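Local structure of probable threonyl-tRNA synthetase 1 (Aeropyrum pernix, 3A32) at residues L117-E122 with F291-V296; I339-I344 with K370-A375; S361-G366 with D437-L442. The protein probably attaches threonine to tRNA(Thr) in two steps, through a threonyl-adenylate formed with ATP, as a zinc-binding homodimeric class II synthetase that lacks an editing domain. All coordinates share one frame; numbering follows the deposited sequence.

Interaction 1: L117-E122 with F291-V296; sequences LLFLNE and FRLYDV
Leu120 and Leu293 meet through one methyl each, with CD2 of Leu120 3.8 Å from CD2 of Leu293. This is the closest contact between residues 117-122 and 291-296. The two side chains cross obliquely.

The other aliphatic contact is looser. Leu120 CD2 also lies 4.2 Å from CG2 of Val296, one helical turn beyond Arg292. One methyl of Leu120 therefore faces both Leu293 and Val296, while its CD1 serves Phe291.

Two phenylalanine rings, one from each segment, add methyl-to-ring contacts. CG of Phe119 is anti to the backbone N (chi1 173°). The Phe119 and Leu293 side chains run past each other in opposite directions, and CE2 of Phe119 lies 4.2 Å from CD2 of Leu293. The same CE2 is 4.2 Å from Val296 CG1. The Phe291 ring takes methyls from successive turns of the other helix. CD1 of Leu120 is 4.2 Å from CD1 of Phe291, and CD2 of Leu117 is 4.4 Å from CE1 of Phe291.

No hydrogen bond crosses the contact. The turn is shaped by its own backbone instead. Arg292 has positive phi (59°) and is the C-prime residue of a Schellman motif that ends helix 287-290. It is also the N-cap residue of helix 293-301, so the two helices are joined by a tight corner. Around this layer, Phe119 makes an edge-to-face pair with Phe134, and Phe291 packs on Pro113 and Val84. Val28 of the second subunit packs on Val296.

The side chains that meet are all apolar and buried. Dispersion and exclusion of water thus join helix 112-126, whose first residue is the zinc ligand Cys112, to the corner at Phe291 and Arg292 and the start of helix 293-301.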
ATOM      1  N   LEU A 117      -7.119 -12.413  15.936  1.00  9.15           N
ATOM      2  CA  LEU A 117      -7.705 -11.411  16.807  1.00  8.45           C
ATOM      3  C   LEU A 117      -8.815 -10.611  16.088  1.00  8.49           C
ATOM      4  O   LEU A 117      -9.851 -10.264  16.695  1.00  9.25           O
ATOM      5  CB  LEU A 117      -6.624 -10.475  17.397  1.00  8.73           C
ATOM      6  CG  LEU A 117      -5.629 -10.984  18.479  1.00  8.44           C
ATOM      7  CD1 LEU A 117      -4.684  -9.853  18.901  1.00  4.32           C
ATOM      8  CD2 LEU A 117      -6.318 -11.571  19.764  1.00  3.78           C
ATOM      9  N   LEU A 118      -8.603 -10.296  14.810  1.00  7.83           N
ATOM     10  CA  LEU A 118      -9.596  -9.556  14.019  1.00  6.81           C
ATOM     11  C   LEU A 118     -10.851 -10.381  13.803  1.00  5.90           C
ATOM     12  O   LEU A 118     -11.929  -9.862  13.845  1.00  5.58           O
ATOM     13  CB  LEU A 118      -9.038  -9.130  12.628  1.00  6.51           C
ATOM     14  CG  LEU A 118      -7.921  -8.052  12.621  1.00  7.04           C
ATOM     15  CD1 LEU A 118      -7.502  -7.609  11.222  1.00  3.93           C
ATOM     16  CD2 LEU A 118      -8.341  -6.850  13.449  1.00  2.91           C
ATOM     17  N   PHE A 119     -10.699 -11.650  13.486  1.00  5.86           N
ATOM     18  CA  PHE A 119     -11.823 -12.584  13.559  1.00  6.83           C
ATOM     19  C   PHE A 119     -12.523 -12.542  14.946  1.00  6.64           C
ATOM     20  O   PHE A 119     -13.726 -12.362  15.033  1.00  6.19           O
ATOM     21  CB  PHE A 119     -11.369 -14.007  13.261  1.00  6.22           C
ATOM     22  CG  PHE A 119     -12.456 -15.056  13.481  1.00  8.67           C
ATOM     23  CD1 PHE A 119     -13.509 -15.188  12.575  1.00  8.82           C
ATOM     24  CD2 PHE A 119     -12.399 -15.929  14.579  1.00  8.18           C
ATOM     25  CE1 PHE A 119     -14.522 -16.176  12.759  1.00  9.94           C
ATOM     26  CE2 PHE A 119     -13.408 -16.915  14.785  1.00  9.60           C
ATOM     27  CZ  PHE A 119     -14.475 -17.030  13.857  1.00  8.91           C
ATOM     28  N   LEU A 120     -11.747 -12.680  16.017  1.00  7.10           N
ATOM     29  CA  LEU A 120     -12.310 -12.687  17.358  1.00  7.93           C
ATOM     30  C   LEU A 120     -13.040 -11.412  17.676  1.00  8.26           C
ATOM     31  O   LEU A 120     -14.088 -11.465  18.304  1.00  9.56           O
ATOM     32  CB  LEU A 120     -11.263 -13.016  18.429  1.00  6.63           C
ATOM     33  CG  LEU A 120     -10.793 -14.476  18.404  1.00  8.93           C
ATOM     34  CD1 LEU A 120      -9.623 -14.703  19.345  1.00  5.03           C
ATOM     35  CD2 LEU A 120     -11.980 -15.519  18.656  1.00  7.61           C
ATOM     36  N   ASN A 121     -12.507 -10.270  17.259  1.00  8.38           N
ATOM     37  CA  ASN A 121     -13.199  -8.997  17.533  1.00  8.88           C
ATOM     38  C   ASN A 121     -14.573  -8.915  16.824  1.00  8.83           C
ATOM     39  O   ASN A 121     -15.518  -8.427  17.409  1.00  8.38           O
ATOM     40  CB  ASN A 121     -12.322  -7.778  17.179  1.00  8.56           C
ATOM     41  CG  ASN A 121     -13.055  -6.468  17.369  1.00  9.01           C
ATOM     42  OD1 ASN A 121     -13.434  -6.103  18.495  1.00  8.09           O
ATOM     43  ND2 ASN A 121     -13.262  -5.743  16.268  1.00  7.50           N
ATOM     44  N   GLU A 122     -14.654  -9.408  15.579  1.00  8.30           N
ATOM     45  CA  GLU A 122     -15.876  -9.356  14.792  1.00  9.59           C
ATOM     46  C   GLU A 122     -16.918 -10.314  15.340  1.00 10.05           C
ATOM     47  O   GLU A 122     -18.115 -10.028  15.286  1.00  9.53           O
ATOM     48  CB  GLU A 122     -15.623  -9.629  13.292  1.00  7.78           C
ATOM     49  CG  GLU A 122     -14.596  -8.688  12.674  1.00  9.84           C
ATOM     50  CD  GLU A 122     -15.070  -7.219  12.468  1.00 10.80           C
ATOM     51  OE1 GLU A 122     -16.216  -6.870  12.765  1.00 11.39           O
ATOM     52  OE2 GLU A 122     -14.267  -6.392  12.019  1.00 10.36           O
ATOM     53  N   PHE A 291      -6.223 -20.424  20.315  1.00 15.83           N
ATOM     54  CA  PHE A 291      -7.125 -19.263  20.354  1.00 14.94           C
ATOM     55  C   PHE A 291      -8.593 -19.646  20.564  1.00 15.53           C
ATOM     56  O   PHE A 291      -9.466 -18.809  20.390  1.00 16.13           O
ATOM     57  CB  PHE A 291      -7.021 -18.482  19.045  1.00 14.27           C
ATOM     58  CG  PHE A 291      -5.774 -17.644  18.944  1.00 12.69           C
ATOM     59  CD1 PHE A 291      -5.728 -16.372  19.519  1.00  9.59           C
ATOM     60  CD2 PHE A 291      -4.636 -18.149  18.317  1.00 10.79           C
ATOM     61  CE1 PHE A 291      -4.583 -15.602  19.419  1.00  8.70           C
ATOM     62  CE2 PHE A 291      -3.485 -17.393  18.227  1.00 10.62           C
ATOM     63  CZ  PHE A 291      -3.452 -16.127  18.778  1.00  7.43           C
ATOM     64  N   ARG A 292      -8.851 -20.919  20.886  1.00 15.12           N
ATOM     65  CA  ARG A 292     -10.157 -21.395  21.268  1.00 15.76           C
ATOM     66  C   ARG A 292     -11.190 -21.158  20.176  1.00 15.16           C
ATOM     67  O   ARG A 292     -12.353 -20.830  20.459  1.00 15.65           O
ATOM     68  CB  ARG A 292     -10.544 -20.803  22.634  1.00 16.43           C
ATOM     69  CG  ARG A 292      -9.601 -21.331  23.741  1.00 22.42           C
ATOM     70  CD  ARG A 292      -9.466 -20.321  24.866  1.00 34.21           C
ATOM     71  NE  ARG A 292      -8.446 -20.640  25.887  1.00 39.21           N
ATOM     72  CZ  ARG A 292      -8.357 -20.013  27.063  1.00 42.45           C
ATOM     73  NH1 ARG A 292      -9.227 -19.063  27.378  1.00 43.88           N
ATOM     74  NH2 ARG A 292      -7.410 -20.333  27.936  1.00 44.85           N
ATOM     75  N   LEU A 293     -10.777 -21.389  18.926  1.00 14.03           N
ATOM     76  CA  LEU A 293     -11.638 -21.165  17.764  1.00 13.34           C
ATOM     77  C   LEU A 293     -12.697 -22.226  17.569  1.00 13.46           C
ATOM     78  O   LEU A 293     -13.790 -21.928  17.070  1.00 13.14           O
ATOM     79  CB  LEU A 293     -10.808 -20.999  16.485  1.00 13.47           C
ATOM     80  CG  LEU A 293      -9.731 -19.879  16.543  1.00 10.97           C
ATOM     81  CD1 LEU A 293      -9.085 -19.703  15.188  1.00  4.40           C
ATOM     82  CD2 LEU A 293     -10.366 -18.531  17.102  1.00  9.09           C
ATOM     83  N   TYR A 294     -12.346 -23.461  17.928  1.00 13.07           N
ATOM     84  CA  TYR A 294     -13.258 -24.598  17.882  1.00 13.28           C
ATOM     85  C   TYR A 294     -14.455 -24.350  18.854  1.00 13.10           C
ATOM     86  O   TYR A 294     -15.585 -24.572  18.489  1.00 10.75           O
ATOM     87  CB  TYR A 294     -12.532 -25.894  18.250  1.00 12.28           C
ATOM     88  CG  TYR A 294     -11.595 -26.488  17.214  1.00 11.83           C
ATOM     89  CD1 TYR A 294     -11.864 -26.388  15.856  1.00 14.00           C
ATOM     90  CD2 TYR A 294     -10.439 -27.168  17.606  1.00 10.87           C
ATOM     91  CE1 TYR A 294     -11.027 -26.930  14.921  1.00 13.82           C
ATOM     92  CE2 TYR A 294      -9.593 -27.736  16.674  1.00  9.28           C
ATOM     93  CZ  TYR A 294      -9.892 -27.610  15.330  1.00 13.51           C
ATOM     94  OH  TYR A 294      -9.096 -28.187  14.357  1.00 13.41           O
ATOM     95  N   ASP A 295     -14.146 -23.879  20.066  1.00 14.16           N
ATOM     96  CA  ASP A 295     -15.127 -23.435  21.060  1.00 15.55           C
ATOM     97  C   ASP A 295     -15.986 -22.293  20.543  1.00 15.79           C
ATOM     98  O   ASP A 295     -17.215 -22.418  20.497  1.00 16.41           O
ATOM     99  CB  ASP A 295     -14.436 -23.071  22.382  1.00 15.28           C
ATOM    100  CG  ASP A 295     -13.881 -24.307  23.100  1.00 19.53           C
ATOM    101  OD1 ASP A 295     -14.413 -25.418  22.864  1.00 20.27           O
ATOM    102  OD2 ASP A 295     -12.903 -24.182  23.874  1.00 23.78           O
ATOM    103  N   VAL A 296     -15.333 -21.216  20.105  1.00 15.29           N
ATOM    104  CA  VAL A 296     -16.010 -20.035  19.593  1.00 15.64           C
ATOM    105  C   VAL A 296     -16.936 -20.336  18.405  1.00 15.56           C
ATOM    106  O   VAL A 296     -18.080 -19.886  18.367  1.00 17.09           O
ATOM    107  CB  VAL A 296     -14.969 -18.889  19.287  1.00 16.12           C
ATOM    108  CG1 VAL A 296     -15.543 -17.893  18.314  1.00 16.28           C
ATOM    109  CG2 VAL A 296     -14.559 -18.214  20.579  1.00 15.63           C
TER

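Interaction 2: I339-I344 with K370-A375; sequences IQFAVI and KGFRVA
Phe341 pairs with Val374 and Ala342 with Ala375 in a parallel beta ladder, at the start of neighbouring strands 341-347 and 373-380 in the sheet of the anticodon-binding domain. Phe341 N donates to Arg373 O, Ala375 N to Phe341 O, and Val343 N to Ala375 O, all within 2.8 to 3.1 Å. Arg373 O also accepts from Gln340 N, through a more bent bond (132° at the hydrogen).

Gln340 extends the ladder with its side chain. Its OE1 takes the N-H of Arg373 on an in-plane lone pair, at 2.9 Å. A water donates to the same OE1 and to Gly371 O. The amide lies stacked over one face of the Arg373 guanidinium, with the planes 10° apart. Arg373 NH2 is held by Ala337 O and Thr335 O, and Gln340 NE2 by Phe334 O, so both flat groups are fixed.

The Phe341 edge points at the face of Phe372 in a T-shaped pair, with Phe341 CE2 3.8 Å above the Phe372 ring plane, over its centre. Leu367 and Ala446 touch both rings. On the face carrying Ala342, Ala375 CB sits 3.8 Å from Ile339 CG2.

Helix 353-369 links the two strands, ending in a Schellman motif at Gly371. Parallel neighbours joined through a helix form a beta-alpha-beta unit, as in the alpha/beta anticodon-binding domain of class IIa synthetases.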
ATOM      1  N   ILE A 339      10.218   1.216 -16.105  1.00  6.60           N
ATOM      2  CA  ILE A 339       9.952   2.128 -17.232  1.00  5.01           C
ATOM      3  C   ILE A 339       8.909   1.486 -18.147  1.00  6.24           C
ATOM      4  O   ILE A 339       9.157   0.418 -18.735  1.00  6.30           O
ATOM      5  CB  ILE A 339      11.262   2.480 -18.027  1.00  6.22           C
ATOM      6  CG1 ILE A 339      12.296   3.135 -17.093  1.00  4.73           C
ATOM      7  CG2 ILE A 339      10.936   3.378 -19.249  1.00  3.13           C
ATOM      8  CD1 ILE A 339      13.726   3.368 -17.728  1.00  4.11           C
ATOM      9  N   GLN A 340       7.741   2.122 -18.270  1.00  5.80           N
ATOM     10  CA  GLN A 340       6.680   1.603 -19.111  1.00  5.20           C
ATOM     11  C   GLN A 340       6.823   1.958 -20.591  1.00  5.33           C
ATOM     12  O   GLN A 340       6.664   1.094 -21.460  1.00  4.76           O
ATOM     13  CB  GLN A 340       5.326   2.050 -18.548  1.00  6.08           C
ATOM     14  CG  GLN A 340       5.024   1.314 -17.199  1.00  6.17           C
ATOM     15  CD  GLN A 340       3.724   1.684 -16.610  1.00  6.47           C
ATOM     16  OE1 GLN A 340       3.476   2.850 -16.305  1.00  6.73           O
ATOM     17  NE2 GLN A 340       2.868   0.686 -16.399  1.00  7.70           N
ATOM     18  N   PHE A 341       7.115   3.224 -20.887  1.00  5.25           N
ATOM     19  CA  PHE A 341       7.353   3.675 -22.268  1.00  5.15           C
ATOM     20  C   PHE A 341       8.705   4.307 -22.277  1.00  6.23           C
ATOM     21  O   PHE A 341       8.917   5.263 -21.523  1.00  5.69           O
ATOM     22  CB  PHE A 341       6.330   4.740 -22.716  1.00  4.26           C
ATOM     23  CG  PHE A 341       4.971   4.179 -23.017  1.00  3.39           C
ATOM     24  CD1 PHE A 341       4.710   3.583 -24.259  1.00  2.00           C
ATOM     25  CD2 PHE A 341       3.966   4.196 -22.048  1.00  2.00           C
ATOM     26  CE1 PHE A 341       3.454   3.036 -24.538  1.00  3.04           C
ATOM     27  CE2 PHE A 341       2.701   3.648 -22.312  1.00  2.26           C
ATOM     28  CZ  PHE A 341       2.425   3.094 -23.566  1.00  3.50           C
ATOM     29  N   ALA A 342       9.623   3.808 -23.122  1.00  5.96           N
ATOM     30  CA  ALA A 342      10.847   4.562 -23.387  1.00  6.29           C
ATOM     31  C   ALA A 342      10.621   5.283 -24.724  1.00  7.12           C
ATOM     32  O   ALA A 342      10.275   4.627 -25.727  1.00  9.30           O
ATOM     33  CB  ALA A 342      12.067   3.663 -23.453  1.00  6.09           C
ATOM     34  N   VAL A 343      10.765   6.599 -24.725  1.00  6.22           N
ATOM     35  CA  VAL A 343      10.556   7.432 -25.907  1.00  7.98           C
ATOM     36  C   VAL A 343      11.936   7.879 -26.390  1.00  8.19           C
ATOM     37  O   VAL A 343      12.653   8.601 -25.675  1.00  8.45           O
ATOM     38  CB  VAL A 343       9.645   8.677 -25.593  1.00  8.42           C
ATOM     39  CG1 VAL A 343       9.475   9.557 -26.816  1.00  8.82           C
ATOM     40  CG2 VAL A 343       8.223   8.247 -25.049  1.00  8.13           C
ATOM     41  N   ILE A 344      12.319   7.401 -27.570  1.00  8.37           N
ATOM     42  CA  ILE A 344      13.687   7.509 -28.101  1.00  8.74           C
ATOM     43  C   ILE A 344      13.707   8.410 -29.350  1.00  9.56           C
ATOM     44  O   ILE A 344      13.149   8.064 -30.394  1.00  8.72           O
ATOM     45  CB  ILE A 344      14.297   6.109 -28.376  1.00  8.11           C
ATOM     46  CG1 ILE A 344      14.310   5.292 -27.074  1.00 10.72           C
ATOM     47  CG2 ILE A 344      15.764   6.228 -28.867  1.00  8.48           C
ATOM     48  CD1 ILE A 344      14.060   3.849 -27.215  1.00 10.99           C
ATOM     49  N   LYS A 370      -1.253  10.758 -18.513  1.00 12.21           N
ATOM     50  CA  LYS A 370      -2.126   9.562 -18.361  1.00 11.45           C
ATOM     51  C   LYS A 370      -1.755   8.642 -17.178  1.00 10.90           C
ATOM     52  O   LYS A 370      -2.462   7.678 -16.867  1.00  8.57           O
ATOM     53  CB  LYS A 370      -2.230   8.810 -19.683  1.00 12.66           C
ATOM     54  CG  LYS A 370      -3.016   9.626 -20.745  1.00 14.17           C
ATOM     55  CD  LYS A 370      -3.603   8.749 -21.790  1.00 17.64           C
ATOM     56  CE  LYS A 370      -4.246   9.556 -22.880  1.00 17.97           C
ATOM     57  NZ  LYS A 370      -5.593   9.973 -22.444  1.00 19.20           N
ATOM     58  N   GLY A 371      -0.625   8.956 -16.517  1.00  9.29           N
ATOM     59  CA  GLY A 371      -0.234   8.225 -15.324  1.00  7.34           C
ATOM     60  C   GLY A 371       0.812   7.135 -15.564  1.00  6.42           C
ATOM     61  O   GLY A 371       1.003   6.269 -14.705  1.00  5.09           O
ATOM     62  N   PHE A 372       1.491   7.181 -16.717  1.00  5.31           N
ATOM     63  CA  PHE A 372       2.463   6.154 -17.103  1.00  4.86           C
ATOM     64  C   PHE A 372       3.849   6.476 -16.613  1.00  5.68           C
ATOM     65  O   PHE A 372       4.171   7.664 -16.326  1.00  4.82           O
ATOM     66  CB  PHE A 372       2.519   5.979 -18.631  1.00  4.57           C
ATOM     67  CG  PHE A 372       1.248   5.415 -19.229  1.00  4.33           C
ATOM     68  CD1 PHE A 372       0.844   4.108 -18.922  1.00  3.72           C
ATOM     69  CD2 PHE A 372       0.489   6.169 -20.112  1.00  2.00           C
ATOM     70  CE1 PHE A 372      -0.300   3.554 -19.475  1.00  2.00           C
ATOM     71  CE2 PHE A 372      -0.679   5.640 -20.672  1.00  3.94           C
ATOM     72  CZ  PHE A 372      -1.076   4.326 -20.319  1.00  4.27           C
ATOM     73  N   ARG A 373       4.695   5.441 -16.561  1.00  5.54           N
ATOM     74  CA  ARG A 373       6.130   5.638 -16.250  1.00  6.09           C
ATOM     75  C   ARG A 373       6.952   5.757 -17.555  1.00  8.00           C
ATOM     76  O   ARG A 373       7.024   4.801 -18.356  1.00  7.52           O
ATOM     77  CB  ARG A 373       6.637   4.549 -15.311  1.00  5.87           C
ATOM     78  CG  ARG A 373       6.026   4.671 -13.854  1.00  5.85           C
ATOM     79  CD  ARG A 373       6.558   3.649 -12.888  1.00  5.89           C
ATOM     80  NE  ARG A 373       6.297   2.274 -13.289  1.00  2.90           N
ATOM     81  CZ  ARG A 373       5.162   1.607 -13.052  1.00  5.14           C
ATOM     82  NH1 ARG A 373       4.164   2.203 -12.394  1.00  4.19           N
ATOM     83  NH2 ARG A 373       5.032   0.333 -13.445  1.00  2.00           N
ATOM     84  N   VAL A 374       7.567   6.932 -17.744  1.00  8.87           N
ATOM     85  CA  VAL A 374       8.136   7.347 -19.027  1.00  9.73           C
ATOM     86  C   VAL A 374       9.648   7.694 -18.858  1.00 10.71           C
ATOM     87  O   VAL A 374      10.054   8.294 -17.845  1.00 11.27           O
ATOM     88  CB  VAL A 374       7.329   8.561 -19.658  1.00  9.82           C
ATOM     89  CG1 VAL A 374       7.820   8.893 -21.113  1.00 11.20           C
ATOM     90  CG2 VAL A 374       5.839   8.254 -19.697  1.00  8.95           C
ATOM     91  N   ALA A 375      10.473   7.272 -19.816  1.00  9.12           N
ATOM     92  CA  ALA A 375      11.843   7.752 -19.912  1.00  9.31           C
ATOM     93  C   ALA A 375      12.102   8.214 -21.359  1.00  9.54           C
ATOM     94  O   ALA A 375      11.810   7.475 -22.307  1.00  9.69           O
ATOM     95  CB  ALA A 375      12.814   6.646 -19.498  1.00  7.12           C
TER
HETATM   96  O   HOH W   1       1.943   3.771 -14.378  1.00  5.08           O

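Interaction 3: S361-G366 with D437-L442; sequences SSIAKG and DAVENL
Val439 sets its two methyls against the backbone of helix 353-369. CG2 of Val439 lies 3.7 Å from Ile363 CA, and its CG1 lies 3.7 Å from Gly366 C. With CG1 anti to the backbone N (chi1 166°), CG1 reaches Gly366 and CG2 reaches Ile363, three residues earlier. The carbonyl carbon and oxygen of Gly366 both touch CG1, and Ile363 O touches CG2.

Gly366 makes this close fit possible. It has no side chain, and a CB there would point toward the other helix and come 2.5 Å from Val439 CG2. Putting an alanine at Val439 would probably open a gap beside Ile363 CA and Gly366, because CG1 and CG2, the two methyls that touch them, would be gone.

Ile363 carries most of the remaining contact with its two branches. Its CD1 lies 3.9 Å from Ala438 CB, and CG1 touches the same methyl. Its CG2 is 3.6 Å from CD1 of Leu442, and these two side chains cross at about a right angle.

The helices place these groups. The axes of the two short segments approach to 9.1 Å, at 49°, and Ile363 and Val439 mark the nearest CA pair. Further out, the sheet backs the contact. Leu413 touches Ile363, Ala438 and Leu442, while Ile403 lies against Ile363 and Val401 against Leu442.

Both helices belong to the anticodon-binding domain, and they pack together over its sheet. No hydrogen bond links the two segments. Helix 435-457 is therefore held to helix 353-369 here by apolar side chains fitted against one another, a glycine and the backbone, which makes the contact dependent on shape.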
ATOM      1  N   SER A 361       8.997  14.898 -26.917  1.00 12.83           N
ATOM      2  CA  SER A 361       8.672  15.675 -25.751  1.00 13.03           C
ATOM      3  C   SER A 361       7.156  15.739 -25.458  1.00 11.98           C
ATOM      4  O   SER A 361       6.721  15.483 -24.317  1.00 10.42           O
ATOM      5  CB  SER A 361       9.310  17.078 -25.923  1.00 13.87           C
ATOM      6  OG  SER A 361       8.897  17.974 -24.909  1.00 19.01           O
ATOM      7  N   SER A 362       6.338  16.052 -26.470  1.00 11.32           N
ATOM      8  CA  SER A 362       4.881  16.059 -26.264  1.00 11.48           C
ATOM      9  C   SER A 362       4.293  14.680 -25.946  1.00 11.87           C
ATOM     10  O   SER A 362       3.456  14.551 -25.044  1.00 11.56           O
ATOM     11  CB  SER A 362       4.173  16.620 -27.456  1.00 12.11           C
ATOM     12  OG  SER A 362       4.507  17.963 -27.585  1.00 13.59           O
ATOM     13  N   ILE A 363       4.711  13.653 -26.689  1.00 12.44           N
ATOM     14  CA  ILE A 363       4.291  12.274 -26.361  1.00 13.02           C
ATOM     15  C   ILE A 363       4.692  11.943 -24.916  1.00 12.77           C
ATOM     16  O   ILE A 363       3.866  11.483 -24.155  1.00 14.62           O
ATOM     17  CB  ILE A 363       4.842  11.203 -27.365  1.00 13.26           C
ATOM     18  CG1 ILE A 363       4.193  11.378 -28.761  1.00 13.43           C
ATOM     19  CG2 ILE A 363       4.628   9.753 -26.801  1.00 11.81           C
ATOM     20  CD1 ILE A 363       4.871  10.566 -29.908  1.00 12.46           C
ATOM     21  N   ALA A 364       5.935  12.212 -24.532  1.00 12.56           N
ATOM     22  CA  ALA A 364       6.400  11.939 -23.163  1.00 11.87           C
ATOM     23  C   ALA A 364       5.521  12.610 -22.139  1.00 12.19           C
ATOM     24  O   ALA A 364       5.027  11.935 -21.219  1.00 12.35           O
ATOM     25  CB  ALA A 364       7.858  12.358 -22.975  1.00 10.35           C
ATOM     26  N   LYS A 365       5.298  13.919 -22.294  1.00 12.73           N
ATOM     27  CA  LYS A 365       4.416  14.661 -21.375  1.00 14.22           C
ATOM     28  C   LYS A 365       3.019  14.078 -21.340  1.00 11.85           C
ATOM     29  O   LYS A 365       2.427  13.971 -20.272  1.00 10.61           O
ATOM     30  CB  LYS A 365       4.291  16.155 -21.741  1.00 14.65           C
ATOM     31  CG  LYS A 365       5.517  17.000 -21.437  1.00 19.34           C
ATOM     32  CD  LYS A 365       5.404  18.444 -22.097  1.00 19.71           C
ATOM     33  CE  LYS A 365       6.782  19.162 -22.152  1.00 26.07           C
ATOM     34  NZ  LYS A 365       7.866  18.473 -21.352  1.00 28.49           N
ATOM     35  N   GLY A 366       2.481  13.761 -22.517  1.00 10.97           N
ATOM     36  CA  GLY A 366       1.116  13.269 -22.599  1.00 10.28           C
ATOM     37  C   GLY A 366       0.968  11.912 -21.897  1.00  9.32           C
ATOM     38  O   GLY A 366      -0.029  11.662 -21.190  1.00 10.07           O
ATOM     39  N   ASP A 437      -3.065  12.687 -30.594  1.00 11.61           N
ATOM     40  CA  ASP A 437      -3.574  11.494 -31.205  1.00 11.62           C
ATOM     41  C   ASP A 437      -2.594  10.313 -31.022  1.00 10.89           C
ATOM     42  O   ASP A 437      -3.020   9.171 -30.764  1.00 11.47           O
ATOM     43  CB  ASP A 437      -3.827  11.764 -32.688  1.00 12.91           C
ATOM     44  CG  ASP A 437      -4.653  10.689 -33.322  1.00 17.53           C
ATOM     45  OD1 ASP A 437      -5.814  10.469 -32.842  1.00 20.85           O
ATOM     46  OD2 ASP A 437      -4.135  10.046 -34.268  1.00 19.49           O
ATOM     47  N   ALA A 438      -1.299  10.582 -31.171  1.00  9.19           N
ATOM     48  CA  ALA A 438      -0.263   9.613 -30.843  1.00  9.26           C
ATOM     49  C   ALA A 438      -0.365   9.153 -29.382  1.00  8.68           C
ATOM     50  O   ALA A 438      -0.291   7.956 -29.117  1.00  8.73           O
ATOM     51  CB  ALA A 438       1.190  10.160 -31.175  1.00  7.27           C
ATOM     52  N   VAL A 439      -0.525  10.090 -28.444  1.00  8.57           N
ATOM     53  CA  VAL A 439      -0.645   9.731 -27.018  1.00  8.67           C
ATOM     54  C   VAL A 439      -1.866   8.823 -26.812  1.00  9.94           C
ATOM     55  O   VAL A 439      -1.792   7.821 -26.091  1.00 11.25           O
ATOM     56  CB  VAL A 439      -0.677  10.988 -26.078  1.00  8.81           C
ATOM     57  CG1 VAL A 439      -1.143  10.628 -24.612  1.00  4.71           C
ATOM     58  CG2 VAL A 439       0.687  11.714 -26.103  1.00  6.85           C
ATOM     59  N   GLU A 440      -2.969   9.131 -27.483  1.00 10.88           N
ATOM     60  CA  GLU A 440      -4.184   8.353 -27.298  1.00 12.17           C
ATOM     61  C   GLU A 440      -3.965   6.937 -27.752  1.00 10.99           C
ATOM     62  O   GLU A 440      -4.301   5.995 -27.035  1.00 11.23           O
ATOM     63  CB  GLU A 440      -5.382   8.984 -28.025  1.00 13.22           C
ATOM     64  CG  GLU A 440      -5.787  10.337 -27.466  1.00 16.26           C
ATOM     65  CD  GLU A 440      -6.281  10.260 -25.986  1.00 20.87           C
ATOM     66  OE1 GLU A 440      -7.232   9.480 -25.710  1.00 19.60           O
ATOM     67  OE2 GLU A 440      -5.740  11.009 -25.125  1.00 19.37           O
ATOM     68  N   ASN A 441      -3.352   6.808 -28.921  1.00 10.59           N
ATOM     69  CA  ASN A 441      -3.059   5.531 -29.548  1.00 11.15           C
ATOM     70  C   ASN A 441      -2.036   4.690 -28.768  1.00 10.97           C
ATOM     71  O   ASN A 441      -2.163   3.460 -28.725  1.00 11.99           O
ATOM     72  CB  ASN A 441      -2.546   5.768 -30.990  1.00 11.63           C
ATOM     73  CG  ASN A 441      -3.637   6.301 -31.915  1.00 13.74           C
ATOM     74  OD1 ASN A 441      -4.809   6.303 -31.551  1.00 14.65           O
ATOM     75  ND2 ASN A 441      -3.256   6.742 -33.116  1.00 12.06           N
ATOM     76  N   LEU A 442      -1.016   5.337 -28.197  1.00  9.37           N
ATOM     77  CA  LEU A 442      -0.069   4.645 -27.336  1.00  9.33           C
ATOM     78  C   LEU A 442      -0.769   4.215 -26.059  1.00  9.86           C
ATOM     79  O   LEU A 442      -0.552   3.078 -25.569  1.00 10.08           O
ATOM     80  CB  LEU A 442       1.159   5.511 -27.024  1.00  9.03           C
ATOM     81  CG  LEU A 442       2.065   5.724 -28.248  1.00  9.23           C
ATOM     82  CD1 LEU A 442       3.025   6.803 -28.042  1.00  7.43           C
ATOM     83  CD2 LEU A 442       2.828   4.447 -28.608  1.00  8.43           C
TER

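Interactions 2 and 3 are neighbours in the anticodon-binding domain, with centres about 10 Å apart. Helix 353-369 joins the two strands of interaction 2 and supplies one side of interaction 3. A salt bridge from Lys370 NZ to Glu440 OE2, 2.9 Å long, ties them directly. Val374 CG1 also packs on Ala364 CB at 3.9 Å. Interaction 1 stands apart in the catalytic core, with its centre about 48 Å from that of interaction 2 and about 54 Å from that of interaction 3. It lies on the opposite side of the chain's centre from both. It alone lies near the metal site: the Phe291 side chain is about 10 Å from the zinc ion.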